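Local coordinates for ABC transporter substrate-binding protein (Bradyrhizobium japonicum, PDB 4I1D) that probably captures a solute in the periplasm for uptake by an ABC transporter and holds d-malate in this crystal, at residues A[104-109]-A[287-292]; A[120-125]-A[220-225]; A[143-148]-A[225-230]; A[160-165]-A[300-305]. All blocks are in the same frame, centred on the assembly; numbering follows the deposited sequence.

In the fold
The four contacts illustrate how a two-lobed periplasmic binding protein fastens distant chain segments to a shared sheet. Contact 1 uses strand 100-112, contacts 2 and 3 its antiparallel neighbour 219-235; contacts 2 and 3 share Gln225, and the centre of contact 1 lies about 11 Å from that of contact 3. Contact 4 sits about 9 Å, centre to centre, from contact 3, which it meets through Glu148, but about 20 Å from contact 2. The malate pocket is nearest contact 1: the side chain of Tyr105 stands about 9 Å from that of Arg208 and packs edge-to-face with Trp205, another pocket residue. Contacts 2 and 4 lie away from it.

Contact 1 of 4, residues A[104-109]-A[287-292]; sequences FYSSVL and QLPSEP
Pro289 sets its ring against strand 104-109 near Ser106, where its CB comes within 3.2 Å of Ser106 OG. Its CG reaches the backbone instead, 3.7 Å from Phe104 O and 4.1 Å from Tyr105 CA, so one pyrrolidine edge spans three consecutive strand residues. Ser106 OG stands anti to its own carbonyl carbon (chi1 -58°), facing the proline, yet its hydrogen bond goes to Gln298 OE1. The NH2 of that same Gln298 amide also makes a weak bond to Pro289 O, so one side chain links both segments. Next comes Ser290, whose CB packs 3.8 Å from Phe104 CB and approaches the phenyl ring obliquely. Its OG, folded between the backbone N and the carbonyl carbon (chi1 51°), lies 3.9 Å from Phe104 CD1. Pro289 and Ser290 form the corner of a type I turn from Leu288 to Glu291, after which Glu291 caps helix 292-295. Strand 100-112 is probably one of those that join the lobes, consistent with a type 2 periplasmic binding protein, and its backbone pairs with Gln229 and Ile227 of strand 219-235. No hydrogen bond runs directly between 104-109 and 287-292. The contact is van der Waals packing against a strand already hydrogen-bonded to its neighbours, with Gln298 linking the two segments by polar bonds.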
# COMPACT_ATOMS: atom_id res chain seq x y z
N PHE A 104 42.90 6.47 -12.23
CA PHE A 104 42.68 5.10 -11.79
C PHE A 104 42.59 5.02 -10.27
O PHE A 104 43.37 5.67 -9.57
CB PHE A 104 43.80 4.21 -12.27
CG PHE A 104 43.78 3.94 -13.74
CD1 PHE A 104 44.43 4.79 -14.61
CD2 PHE A 104 43.10 2.84 -14.25
CE1 PHE A 104 44.42 4.54 -15.97
CE2 PHE A 104 43.07 2.59 -15.60
CZ PHE A 104 43.73 3.45 -16.48
N TYR A 105 41.63 4.23 -9.79
CA TYR A 105 41.50 3.92 -8.37
C TYR A 105 41.29 2.43 -8.18
O TYR A 105 40.95 1.73 -9.13
CB TYR A 105 40.32 4.68 -7.75
CG TYR A 105 38.96 4.37 -8.36
CD1 TYR A 105 38.04 3.56 -7.71
CD2 TYR A 105 38.59 4.92 -9.57
CE1 TYR A 105 36.78 3.30 -8.25
CE2 TYR A 105 37.34 4.66 -10.13
CZ TYR A 105 36.44 3.86 -9.46
OH TYR A 105 35.21 3.63 -10.03
N SER A 106 41.46 1.96 -6.95
CA SER A 106 41.30 0.54 -6.66
C SER A 106 40.31 0.28 -5.53
O SER A 106 40.23 1.06 -4.58
CB SER A 106 42.64 -0.10 -6.32
OG SER A 106 43.57 0.07 -7.37
N SER A 107 39.58 -0.82 -5.65
CA SER A 107 38.88 -1.40 -4.51
C SER A 107 39.85 -2.40 -3.92
O SER A 107 40.31 -3.29 -4.61
CB SER A 107 37.59 -2.10 -4.95
OG SER A 107 36.65 -1.16 -5.44
N VAL A 108 40.17 -2.25 -2.64
CA VAL A 108 41.20 -3.08 -2.02
C VAL A 108 40.75 -3.74 -0.72
O VAL A 108 39.79 -3.30 -0.07
CB VAL A 108 42.50 -2.27 -1.75
CG1 VAL A 108 43.17 -1.86 -3.06
CG2 VAL A 108 42.21 -1.04 -0.89
N LEU A 109 41.44 -4.81 -0.35
CA LEU A 109 41.33 -5.40 0.97
C LEU A 109 42.02 -4.47 1.98
O LEU A 109 43.25 -4.33 1.97
CB LEU A 109 41.98 -6.79 0.98
CG LEU A 109 42.02 -7.57 2.30
CD1 LEU A 109 40.66 -7.58 2.96
CD2 LEU A 109 42.52 -9.02 2.10
N GLN A 287 53.02 3.93 -4.64
CA GLN A 287 51.82 3.88 -3.81
C GLN A 287 50.55 3.98 -4.63
O GLN A 287 49.45 3.94 -4.09
CB GLN A 287 51.85 5.01 -2.77
CG GLN A 287 52.99 4.88 -1.76
CD GLN A 287 53.24 6.15 -0.97
OE1 GLN A 287 52.80 7.24 -1.36
NE2 GLN A 287 53.95 6.02 0.15
N LEU A 288 50.70 4.12 -5.95
CA LEU A 288 49.56 4.42 -6.81
C LEU A 288 48.95 3.16 -7.39
O LEU A 288 49.65 2.18 -7.64
CB LEU A 288 49.96 5.39 -7.93
CG LEU A 288 50.58 6.72 -7.51
CD1 LEU A 288 51.01 7.52 -8.73
CD2 LEU A 288 49.64 7.54 -6.66
N PRO A 289 47.62 3.18 -7.61
CA PRO A 289 46.87 2.03 -8.12
C PRO A 289 47.33 1.55 -9.50
O PRO A 289 47.37 0.34 -9.73
CB PRO A 289 45.43 2.55 -8.19
CG PRO A 289 45.38 3.67 -7.13
CD PRO A 289 46.75 4.31 -7.24
N SER A 290 47.69 2.47 -10.38
CA SER A 290 48.05 2.10 -11.75
C SER A 290 49.55 2.04 -12.03
O SER A 290 49.97 1.90 -13.18
CB SER A 290 47.39 3.05 -12.75
OG SER A 290 47.65 4.40 -12.41
N GLU A 291 50.36 2.15 -10.98
CA GLU A 291 51.79 1.95 -11.15
C GLU A 291 51.98 0.50 -11.59
O GLU A 291 51.38 -0.41 -11.02
CB GLU A 291 52.53 2.22 -9.84
CG GLU A 291 54.05 2.26 -9.97
CD GLU A 291 54.74 1.13 -9.23
OE1 GLU A 291 55.97 1.19 -9.05
OE2 GLU A 291 54.04 0.18 -8.82
N PRO A 292 52.81 0.28 -12.63
CA PRO A 292 52.94 -1.05 -13.24
C PRO A 292 53.02 -2.21 -12.25
O PRO A 292 52.29 -3.20 -12.44
CB PRO A 292 54.22 -0.92 -14.05
CG PRO A 292 54.19 0.52 -14.50
CD PRO A 292 53.61 1.29 -13.34

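Contact 2 of 4, residues A[120-125]-A[220-225]; sequences APNSWV and SFTYNQ. With SO4 (sulfate ion), chain K.
Trp124 and Gln225 run antiparallel alongside one another, indole and amide planes only 25° apart, and each grips the other's backbone. The Gln225 chain is extended beyond CG, and OE1 at its end accepts from Trp124 N at 2.9 Å with an N-H...O angle of 161°. In return Trp124 NE1 donates to Gln225 O at 2.7 Å, from above the carbonyl plane rather than within it. Gln225 OE1 also touches Ser123 CB at 3.3 Å. Asn122 and Asn224 are set differently: their side chains lie roughly perpendicular although the amide planes are 21° apart, and Asn224 ND2 bonds Asn122 O at 2.8 Å, nearly along the C=O axis. Thr222 OG1 accepts from Asn224 N at 2.9 Å, an ST turn just ahead of the corner where strand 219-235 changes direction. A sulfate, probably from the crystallisation liquor, takes a weak bond from Asn122 ND2. Ser123 is the N-cap of helix 124-128, its OG bonded to Asp126 N. Because that hydroxyl and Gln225 OE1 both accept from N-H groups of the first turn, the strand corner adds a second, long-range acceptor to the helix start, which would suit its partial positive charge.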
# COMPACT_ATOMS: atom_id res chain seq x y z
N ALA A 120 48.44 -10.13 8.43
CA ALA A 120 47.19 -9.60 7.91
C ALA A 120 46.68 -10.36 6.68
O ALA A 120 47.48 -10.87 5.88
CB ALA A 120 47.35 -8.12 7.57
N PRO A 121 45.35 -10.43 6.53
CA PRO A 121 44.79 -11.02 5.31
C PRO A 121 45.38 -10.32 4.10
O PRO A 121 45.66 -9.12 4.17
CB PRO A 121 43.29 -10.75 5.44
CG PRO A 121 43.19 -9.62 6.42
CD PRO A 121 44.31 -9.84 7.38
N ASN A 122 45.58 -11.05 3.01
CA ASN A 122 46.35 -10.56 1.88
C ASN A 122 45.74 -10.95 0.53
O ASN A 122 46.37 -10.78 -0.52
CB ASN A 122 47.79 -11.09 1.98
CG ASN A 122 48.72 -10.42 0.99
OD1 ASN A 122 49.34 -11.08 0.15
ND2 ASN A 122 48.81 -9.10 1.09
N SER A 123 44.52 -11.47 0.57
CA SER A 123 43.81 -11.88 -0.64
C SER A 123 42.34 -12.05 -0.29
O SER A 123 41.97 -12.06 0.89
CB SER A 123 44.37 -13.20 -1.16
OG SER A 123 44.07 -14.25 -0.25
N TRP A 124 41.49 -12.19 -1.30
CA TRP A 124 40.08 -12.43 -1.01
C TRP A 124 39.90 -13.84 -0.40
O TRP A 124 39.00 -14.06 0.41
CB TRP A 124 39.20 -12.16 -2.23
CG TRP A 124 39.39 -10.75 -2.67
CD1 TRP A 124 39.96 -10.31 -3.82
CD2 TRP A 124 39.09 -9.58 -1.90
NE1 TRP A 124 40.01 -8.93 -3.83
CE2 TRP A 124 39.48 -8.46 -2.66
CE3 TRP A 124 38.50 -9.37 -0.64
CZ2 TRP A 124 39.30 -7.15 -2.21
CZ3 TRP A 124 38.33 -8.07 -0.19
CH2 TRP A 124 38.73 -6.98 -0.98
N VAL A 125 40.80 -14.76 -0.75
CA VAL A 125 40.79 -16.07 -0.12
C VAL A 125 40.90 -15.92 1.40
O VAL A 125 40.12 -16.49 2.15
CB VAL A 125 41.93 -16.94 -0.65
CG1 VAL A 125 41.83 -18.37 -0.12
CG2 VAL A 125 41.93 -16.92 -2.17
N SER A 220 45.56 -0.26 7.20
CA SER A 220 46.34 -0.29 5.97
C SER A 220 45.60 -1.14 4.94
O SER A 220 44.44 -1.51 5.14
CB SER A 220 47.73 -0.87 6.22
OG SER A 220 48.53 -0.83 5.05
N PHE A 221 46.27 -1.45 3.84
CA PHE A 221 45.67 -2.24 2.78
C PHE A 221 46.73 -2.82 1.87
O PHE A 221 47.89 -2.43 1.93
CB PHE A 221 44.67 -1.40 1.96
CG PHE A 221 45.32 -0.44 0.99
CD1 PHE A 221 45.61 0.86 1.37
CD2 PHE A 221 45.61 -0.84 -0.30
CE1 PHE A 221 46.20 1.75 0.48
CE2 PHE A 221 46.20 0.04 -1.21
CZ PHE A 221 46.49 1.34 -0.82
N THR A 222 46.32 -3.75 1.03
CA THR A 222 47.22 -4.33 0.04
C THR A 222 46.63 -4.12 -1.34
O THR A 222 45.40 -4.05 -1.49
CB THR A 222 47.41 -5.84 0.25
OG1 THR A 222 48.27 -6.36 -0.77
CG2 THR A 222 46.07 -6.56 0.18
N TYR A 223 47.48 -4.00 -2.35
CA TYR A 223 46.99 -3.96 -3.72
C TYR A 223 46.81 -5.38 -4.25
O TYR A 223 46.17 -5.60 -5.29
CB TYR A 223 47.92 -3.15 -4.63
CG TYR A 223 47.71 -1.64 -4.57
CD1 TYR A 223 46.52 -1.06 -5.00
CD2 TYR A 223 48.71 -0.80 -4.09
CE1 TYR A 223 46.31 0.31 -4.95
CE2 TYR A 223 48.53 0.58 -4.04
CZ TYR A 223 47.33 1.13 -4.46
OH TYR A 223 47.16 2.49 -4.41
N ASN A 224 47.35 -6.36 -3.53
CA ASN A 224 47.21 -7.74 -3.99
C ASN A 224 45.74 -8.12 -4.19
O ASN A 224 44.94 -8.00 -3.27
CB ASN A 224 47.89 -8.73 -3.05
CG ASN A 224 48.04 -10.10 -3.67
OD1 ASN A 224 48.43 -10.23 -4.83
ND2 ASN A 224 47.71 -11.14 -2.90
N GLN A 225 45.41 -8.56 -5.39
CA GLN A 225 44.03 -8.94 -5.74
C GLN A 225 43.07 -7.76 -5.66
O GLN A 225 41.85 -7.96 -5.57
CB GLN A 225 43.53 -10.10 -4.88
CG GLN A 225 44.30 -11.40 -5.09
CD GLN A 225 43.45 -12.64 -4.81
OE1 GLN A 225 42.59 -12.63 -3.92
NE2 GLN A 225 43.68 -13.70 -5.57
S SO4 K . 51.60 -6.61 -0.37
O1 SO4 K . 53.01 -6.46 -0.02
O2 SO4 K . 51.09 -5.35 -0.93
O3 SO4 K . 51.45 -7.70 -1.34
O4 SO4 K . 50.86 -6.92 0.85

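Contact 3 of 4, residues A[143-148]-A[225-230]; sequences PIATLE and QGILQS
Glu148 OE1 has two hydrogen-bond partners from elsewhere in the chain, the indole N-H of Trp306 and, at a very short and so doubtful separation, Tyr162 OH, while the CB of the same residue rests on Ile227 CG1 at 4.1 Å. The side chain bends at chi2 (87°), turning CD aside from the straight course, so its aliphatic root packs on strand 225-230 and its carboxylate serves other parts of the fold. Ile227 is the chief partner on the strand. Its CG1 lies anti to the carbonyl carbon and touches Glu148 CB; CD1 at its end is 4.0 Å from Ala145 O, and CG2 meets Ala145 CB at 4.2 Å. Farther along, the amide end of Gln229 comes near both Ala145 CB and the CG2 methyl of Ile144. Ala145 is the N-cap residue of helix 146-153; its phi is positive (73°) just before the helix, and its CB points toward the strand. The contact thus seats a helix start on strand 219-235, which pairs with 100-112, whose Ser107 also touches Ala145, and Met301 packs against both Ile144 and Ile227. No clear hydrogen bond joins the two segments themselves. Apolar methyls and methylenes carry the interface at moderate separations, and OE1 finds its partners outside the two segments; the Trp306 N-H and the nearby helix start would tend to stabilise a negative charge on Glu148.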
# COMPACT_ATOMS: atom_id res chain seq x y z
N PRO A 143 27.16 -4.71 -6.58
CA PRO A 143 27.74 -5.85 -7.32
C PRO A 143 29.13 -5.57 -7.89
O PRO A 143 29.96 -6.47 -7.93
CB PRO A 143 26.72 -6.12 -8.43
CG PRO A 143 25.95 -4.81 -8.57
CD PRO A 143 25.91 -4.22 -7.19
N ILE A 144 29.38 -4.33 -8.31
CA ILE A 144 30.65 -3.99 -8.96
C ILE A 144 31.86 -4.18 -8.02
O ILE A 144 31.84 -3.70 -6.89
CB ILE A 144 30.63 -2.54 -9.45
CG1 ILE A 144 29.42 -2.32 -10.35
CG2 ILE A 144 31.92 -2.21 -10.20
CD1 ILE A 144 29.54 -2.99 -11.67
N ALA A 145 32.90 -4.85 -8.52
CA ALA A 145 34.10 -5.20 -7.74
C ALA A 145 33.82 -6.31 -6.73
O ALA A 145 34.66 -7.17 -6.51
CB ALA A 145 34.69 -3.97 -7.04
N THR A 146 32.64 -6.27 -6.11
CA THR A 146 32.26 -7.30 -5.15
C THR A 146 32.21 -8.69 -5.79
O THR A 146 32.78 -9.66 -5.24
CB THR A 146 30.90 -6.96 -4.50
OG1 THR A 146 30.94 -5.62 -3.98
CG2 THR A 146 30.57 -7.92 -3.36
N LEU A 147 31.55 -8.81 -6.94
CA LEU A 147 31.49 -10.09 -7.65
C LEU A 147 32.90 -10.57 -7.98
O LEU A 147 33.22 -11.73 -7.77
CB LEU A 147 30.69 -9.97 -8.95
CG LEU A 147 29.21 -9.64 -8.79
CD1 LEU A 147 28.50 -9.86 -10.11
CD2 LEU A 147 28.59 -10.51 -7.70
N GLU A 148 33.74 -9.67 -8.50
CA GLU A 148 35.12 -10.06 -8.81
C GLU A 148 35.84 -10.65 -7.60
O GLU A 148 36.49 -11.69 -7.70
CB GLU A 148 35.92 -8.88 -9.38
CG GLU A 148 35.55 -8.50 -10.81
CD GLU A 148 34.38 -7.52 -10.92
OE1 GLU A 148 34.19 -6.96 -12.02
OE2 GLU A 148 33.65 -7.30 -9.92
N GLN A 225 45.41 -8.56 -5.39
CA GLN A 225 44.03 -8.94 -5.74
C GLN A 225 43.07 -7.76 -5.66
O GLN A 225 41.85 -7.96 -5.57
CB GLN A 225 43.53 -10.10 -4.88
CG GLN A 225 44.30 -11.40 -5.09
CD GLN A 225 43.45 -12.64 -4.81
OE1 GLN A 225 42.59 -12.63 -3.92
NE2 GLN A 225 43.68 -13.70 -5.57
N GLY A 226 43.60 -6.55 -5.68
CA GLY A 226 42.76 -5.37 -5.74
C GLY A 226 42.03 -5.35 -7.07
O GLY A 226 42.47 -5.99 -8.03
N ILE A 227 40.91 -4.64 -7.13
CA ILE A 227 40.22 -4.43 -8.40
C ILE A 227 40.54 -3.03 -8.94
O ILE A 227 40.14 -2.01 -8.36
CB ILE A 227 38.70 -4.62 -8.26
CG1 ILE A 227 38.37 -6.03 -7.76
CG2 ILE A 227 38.02 -4.36 -9.59
CD1 ILE A 227 38.54 -6.21 -6.28
N LEU A 228 41.28 -2.99 -10.04
CA LEU A 228 41.76 -1.74 -10.62
C LEU A 228 40.71 -1.14 -11.54
O LEU A 228 40.27 -1.78 -12.51
CB LEU A 228 43.07 -1.96 -11.37
CG LEU A 228 43.67 -0.71 -12.03
CD1 LEU A 228 43.82 0.44 -11.01
CD2 LEU A 228 45.00 -1.07 -12.65
N GLN A 229 40.30 0.09 -11.24
CA GLN A 229 39.20 0.73 -11.95
C GLN A 229 39.58 2.14 -12.37
O GLN A 229 40.66 2.62 -12.03
CB GLN A 229 37.97 0.77 -11.04
CG GLN A 229 37.50 -0.62 -10.61
CD GLN A 229 36.69 -0.58 -9.33
OE1 GLN A 229 37.15 -1.02 -8.26
NE2 GLN A 229 35.49 -0.03 -9.41
N SER A 230 38.69 2.81 -13.10
CA SER A 230 38.96 4.16 -13.56
C SER A 230 37.70 4.97 -13.81
O SER A 230 36.64 4.41 -14.11
CB SER A 230 39.76 4.11 -14.87
OG SER A 230 38.93 3.65 -15.93

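Contact 4 of 4, residues A[160-165]-A[300-305]; sequences KLYPLD and LMSYAW. With SO4 (sulfate ion), chain H.
The N-cap of helix 303-306 is where this contact forms: Ser302, the capping residue, lays its CB over the centre of the Tyr162 ring, 3.5 Å from the centroid and 4° off the ring normal, a CH-pi contact. Ser302 OG, anti to its backbone N (chi1 176°), accepts from Trp305 N at 3.1 Å. It also donates to a sulfate, probably from the crystallisation liquor, whose still closer approach to the helix N-H groups is too short to be trusted. Tyr162 OH continues past Met301 to its hydrogen-bond partner Glu148, in helix 146-153. The Trp305 side chain runs roughly perpendicular to that of Tyr162, an oblique aromatic pair with the Tyr162 ring and the five-membered ring of Trp305 inclined at 50°, and Trp305 CB is 3.7 Å from Tyr162 CD1. In the fold, the pairing ties the loop before helix 166-176 to the chain that follows the short strand 299-300, a neighbour of strand 219-235. That loop carries a cis peptide before Pro163, whose CB touches Trp305 CD1 at 3.6 Å. Leu164 comes over one face of the indole: CG stands 3.9 Å from the centroid of the six-membered ring, and CD1 meets CZ3 at 3.5 Å. At the indole edge a water, in the ring plane, accepts from Trp305 NE1 at 3.1 Å and donates to Leu164 O.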
# COMPACT_ATOMS: atom_id res chain seq x y z
N LYS A 160 41.92 -13.89 -15.11
CA LYS A 160 41.06 -14.86 -15.78
C LYS A 160 39.58 -14.70 -15.41
O LYS A 160 38.78 -15.61 -15.60
CB LYS A 160 41.52 -16.28 -15.44
CG LYS A 160 42.93 -16.63 -15.88
CD LYS A 160 43.02 -16.83 -17.39
CE LYS A 160 44.36 -17.45 -17.79
NZ LYS A 160 44.42 -17.80 -19.23
N LEU A 161 39.22 -13.54 -14.87
CA LEU A 161 37.87 -13.34 -14.36
C LEU A 161 36.77 -13.24 -15.42
O LEU A 161 35.69 -13.81 -15.24
CB LEU A 161 37.83 -12.08 -13.48
CG LEU A 161 38.47 -12.26 -12.11
CD1 LEU A 161 38.78 -10.93 -11.49
CD2 LEU A 161 37.53 -13.06 -11.23
N TYR A 162 37.03 -12.52 -16.50
CA TYR A 162 35.98 -12.18 -17.46
C TYR A 162 35.90 -13.18 -18.62
O TYR A 162 36.92 -13.71 -19.06
CB TYR A 162 36.16 -10.74 -17.96
CG TYR A 162 36.09 -9.70 -16.85
CD1 TYR A 162 34.87 -9.25 -16.37
CD2 TYR A 162 37.25 -9.19 -16.28
CE1 TYR A 162 34.80 -8.31 -15.36
CE2 TYR A 162 37.19 -8.24 -15.25
CZ TYR A 162 35.96 -7.81 -14.80
OH TYR A 162 35.88 -6.87 -13.79
N PRO A 163 34.68 -13.47 -19.10
CA PRO A 163 33.39 -13.00 -18.57
C PRO A 163 33.10 -13.62 -17.20
O PRO A 163 33.46 -14.77 -16.98
CB PRO A 163 32.39 -13.51 -19.60
CG PRO A 163 33.08 -14.71 -20.25
CD PRO A 163 34.53 -14.34 -20.28
N LEU A 164 32.47 -12.87 -16.30
CA LEU A 164 32.29 -13.35 -14.93
C LEU A 164 31.35 -14.55 -14.85
O LEU A 164 30.31 -14.56 -15.49
CB LEU A 164 31.77 -12.24 -14.01
CG LEU A 164 32.65 -11.00 -13.80
CD1 LEU A 164 32.02 -10.07 -12.78
CD2 LEU A 164 34.07 -11.36 -13.36
N ASP A 165 31.73 -15.56 -14.07
CA ASP A 165 30.82 -16.63 -13.73
C ASP A 165 29.94 -16.13 -12.59
O ASP A 165 30.31 -16.23 -11.41
CB ASP A 165 31.59 -17.88 -13.31
CG ASP A 165 30.68 -19.08 -13.03
OD1 ASP A 165 29.45 -18.88 -12.86
OD2 ASP A 165 31.20 -20.22 -12.98
N LEU A 300 42.07 -6.10 -13.50
CA LEU A 300 41.71 -4.93 -14.26
C LEU A 300 40.23 -5.04 -14.63
O LEU A 300 39.85 -5.90 -15.43
CB LEU A 300 42.58 -4.83 -15.51
CG LEU A 300 42.37 -3.58 -16.35
CD1 LEU A 300 42.66 -2.30 -15.53
CD2 LEU A 300 43.25 -3.65 -17.58
N MSE A 301 39.40 -4.19 -14.04
CA MSE A 301 37.97 -4.25 -14.34
C MSE A 301 37.68 -4.12 -15.83
O MSE A 301 38.20 -3.22 -16.50
CB MSE A 301 37.20 -3.17 -13.57
CG MSE A 301 35.73 -3.10 -13.99
SE MSE A 301 34.60 -2.28 -12.62
CE MSE A 301 35.04 -3.50 -11.17
N SER A 302 36.85 -5.02 -16.35
CA SER A 302 36.38 -4.95 -17.73
C SER A 302 35.05 -4.19 -17.82
O SER A 302 33.98 -4.73 -17.53
CB SER A 302 36.20 -6.37 -18.31
OG SER A 302 35.65 -6.33 -19.62
N TYR A 303 35.14 -2.93 -18.23
CA TYR A 303 33.96 -2.11 -18.47
C TYR A 303 33.14 -2.59 -19.66
O TYR A 303 31.93 -2.40 -19.69
CB TYR A 303 34.35 -0.63 -18.60
CG TYR A 303 34.88 -0.14 -17.28
CD1 TYR A 303 34.04 -0.03 -16.18
CD2 TYR A 303 36.23 0.13 -17.11
CE1 TYR A 303 34.51 0.39 -14.95
CE2 TYR A 303 36.72 0.54 -15.89
CZ TYR A 303 35.86 0.67 -14.81
OH TYR A 303 36.35 1.08 -13.58
N ALA A 304 33.79 -3.24 -20.62
CA ALA A 304 33.07 -3.87 -21.71
C ALA A 304 32.15 -4.97 -21.17
O ALA A 304 31.02 -5.11 -21.63
CB ALA A 304 34.04 -4.44 -22.75
N TRP A 305 32.62 -5.74 -20.20
CA TRP A 305 31.76 -6.78 -19.63
C TRP A 305 30.61 -6.16 -18.82
O TRP A 305 29.45 -6.52 -19.02
CB TRP A 305 32.52 -7.80 -18.78
CG TRP A 305 31.60 -8.94 -18.31
CD1 TRP A 305 31.31 -10.10 -18.98
CD2 TRP A 305 30.84 -8.98 -17.09
NE1 TRP A 305 30.43 -10.86 -18.25
CE2 TRP A 305 30.12 -10.19 -17.09
CE3 TRP A 305 30.69 -8.11 -16.01
CZ2 TRP A 305 29.27 -10.56 -16.05
CZ3 TRP A 305 29.85 -8.48 -14.97
CH2 TRP A 305 29.15 -9.69 -15.00
S SO4 H . 37.36 -2.97 -21.07
O1 SO4 H . 38.12 -2.43 -19.94
O2 SO4 H . 37.11 -1.90 -22.03
O3 SO4 H . 38.10 -4.07 -21.69
O4 SO4 H . 36.09 -3.51 -20.59
O HOH W 1 29.12 -13.60 -17.89